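Local coordinates for protein glutathione S-transferase (PDB 4O7H) that probably catalyses the conjugation of glutathione to electrophilic substrates, as a dimeric member of the glutathione S-transferase family, at residues 101-105 with 106-110. Residues are numbered along the deposited sequence; the frame is centred on the assembly and turned at random.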
loop_
_atom_site.group_PDB
_atom_site.type_symbol
_atom_site.label_atom_id
_atom_site.label_comp_id
_atom_site.label_asym_id
_atom_site.label_seq_id
_atom_site.Cartn_x
_atom_site.Cartn_y
_atom_site.Cartn_z
ATOM N N LYS A 101 6.421 4.086 -3.505
ATOM C CA LYS A 101 7.532 4.521 -4.377
ATOM C C LYS A 101 8.841 4.648 -3.568
ATOM O O LYS A 101 9.871 4.068 -3.925
ATOM C CB LYS A 101 7.219 5.799 -5.137
ATOM C CG LYS A 101 8.230 6.145 -6.179
ATOM C CD LYS A 101 7.932 7.469 -6.856
ATOM C CE LYS A 101 9.105 8.007 -7.652
ATOM N NZ LYS A 101 9.397 7.204 -8.877
ATOM N N PHE A 102 8.835 5.447 -2.504
ATOM C CA PHE A 102 10.044 5.562 -1.702
ATOM C C PHE A 102 10.419 4.218 -1.134
ATOM O O PHE A 102 11.599 3.819 -1.131
ATOM C CB PHE A 102 9.839 6.605 -0.577
ATOM C CG PHE A 102 11.086 6.916 0.233
ATOM C CD1 PHE A 102 11.574 6.041 1.164
ATOM C CD2 PHE A 102 11.701 8.124 0.081
ATOM C CE1 PHE A 102 12.700 6.350 1.888
ATOM C CE2 PHE A 102 12.805 8.460 0.818
ATOM C CZ PHE A 102 13.314 7.564 1.727
ATOM N N ASN A 103 9.417 3.472 -0.653
ATOM C CA ASN A 103 9.659 2.190 -0.043
ATOM C C ASN A 103 10.367 1.235 -1.007
ATOM O O ASN A 103 11.299 0.543 -0.611
ATOM C CB ASN A 103 8.366 1.578 0.455
ATOM C CG ASN A 103 8.584 0.266 1.164
ATOM O OD1 ASN A 103 9.267 0.195 2.168
ATOM N ND2 ASN A 103 8.051 -0.828 0.566
ATOM N N ARG A 104 9.883 1.179 -2.251
ATOM C CA ARG A 104 10.445 0.236 -3.216
ATOM C C ARG A 104 11.820 0.666 -3.700
ATOM O O ARG A 104 12.675 -0.198 -3.954
ATOM C CB ARG A 104 9.469 0.020 -4.411
ATOM C CG ARG A 104 8.224 -0.748 -3.973
ATOM C CD ARG A 104 8.436 -2.232 -3.570
ATOM N NE ARG A 104 8.858 -3.071 -4.712
ATOM C CZ ARG A 104 8.020 -3.610 -5.604
ATOM N NH1 ARG A 104 6.713 -3.439 -5.479
ATOM N NH2 ARG A 104 8.494 -4.326 -6.612
ATOM N N GLU A 105 12.026 1.967 -3.846
ATOM C CA GLU A 105 13.216 2.514 -4.468
ATOM C C GLU A 105 14.368 2.712 -3.482
ATOM O O GLU A 105 15.536 2.776 -3.895
ATOM C CB GLU A 105 12.904 3.852 -5.136
ATOM C CG GLU A 105 11.974 3.721 -6.345
ATOM C CD GLU A 105 11.584 5.028 -7.034
ATOM O OE1 GLU A 105 11.948 6.133 -6.601
ATOM O OE2 GLU A 105 10.899 4.957 -8.092
ATOM N N VAL A 106 14.046 2.854 -2.198
ATOM C CA VAL A 106 15.030 3.246 -1.184
ATOM C C VAL A 106 14.983 2.356 0.077
ATOM O O VAL A 106 15.937 1.696 0.468
ATOM C CB VAL A 106 14.832 4.738 -0.811
ATOM C CG1 VAL A 106 15.911 5.152 0.182
ATOM C CG2 VAL A 106 14.808 5.691 -2.016
ATOM N N THR A 107 13.854 2.364 0.788
ATOM C CA THR A 107 13.766 1.659 2.036
ATOM C C THR A 107 14.010 0.154 1.954
ATOM O O THR A 107 14.830 -0.412 2.704
ATOM C CB THR A 107 12.394 1.884 2.692
ATOM O OG1 THR A 107 12.104 3.287 2.646
ATOM C CG2 THR A 107 12.459 1.420 4.151
ATOM N N GLU A 108 13.318 -0.510 1.030
ATOM C CA GLU A 108 13.485 -1.949 0.896
ATOM C C GLU A 108 14.922 -2.352 0.653
ATOM O O GLU A 108 15.426 -3.155 1.412
ATOM C CB GLU A 108 12.603 -2.542 -0.201
ATOM C CG GLU A 108 11.214 -2.810 0.281
ATOM C CD GLU A 108 10.339 -3.551 -0.728
ATOM O OE1 GLU A 108 10.756 -3.770 -1.873
ATOM O OE2 GLU A 108 9.219 -3.876 -0.336
ATOM N N PRO A 109 15.577 -1.793 -0.375
ATOM C CA PRO A 109 16.958 -2.251 -0.555
ATOM C C PRO A 109 17.899 -1.859 0.593
ATOM O O PRO A 109 18.701 -2.665 1.043
ATOM C CB PRO A 109 17.373 -1.599 -1.839
ATOM C CG PRO A 109 16.444 -0.455 -2.072
ATOM C CD PRO A 109 15.151 -0.955 -1.493
ATOM N N LEU A 110 17.799 -0.651 1.115
ATOM C CA LEU A 110 18.804 -0.250 2.129
ATOM C C LEU A 110 18.575 -0.941 3.453
ATOM O O LEU A 110 19.500 -1.341 4.132
ATOM C CB LEU A 110 18.859 1.257 2.254
ATOM C CG LEU A 110 19.413 2.000 1.034
ATOM C CD1 LEU A 110 19.266 3.497 1.111
ATOM C CD2 LEU A 110 20.907 1.695 0.775
HETATM O O HOH W 1 8.590 -3.649 2.026
HETATM O O HOH W 2 12.538 -2.942 -3.877
#
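Phe102 swings its ring carbon CG opposite the backbone N (chi1 -174°), which lays one ring face against Val106, while Glu108, with CG beside its own N and the chain extended beyond, reaches back to Asn103 and Arg104. All of them sit on helix 85-119 of the all-helical C-terminal domain of the glutathione S-transferase fold, where the helix widens into a pi-type turn and kinks at Pro109. The widening shows in the backbone: Glu108 N bonds to Asn103 O at 2.8 Å, five residues back, and Phe102 O takes both Val106 N and, in a longer but straighter bond, Thr107 N, which arrive from opposite faces of the carbonyl plane. Pro109 has no N-H to give, and its CD rests 3.6 Å from Arg104 O.

On the buried side, Val106 CB makes a CH-pi contact over the Phe102 ring, 4.0 Å from the centroid, and Thr107 OG1 comes in at the ring edge. That hydroxyl is buried and finds no hydrogen-bond partner. Leu170 and Ile173 of helix 161-175 pack on the same ring.

The other side faces the dimer partner. Arg104 lies alongside Glu108, the guanidinium and carboxylate planes 29° apart, with NE at 3.5 Å from OE1 in a long salt bridge; its NH1 pairs with Glu108 of the second subunit. With an alanine at Glu108, Arg104 NE is likely to be left without its carboxylate and, by the same loss in the other chain, NH1 without its cross-subunit mate. Asn103 ND2 gives OE2 only a weak bond, backed by a water that donates to OE2 and accepts from ND2. A second water donates to Arg104 O and, at 2.8 Å, to Glu108 OE1.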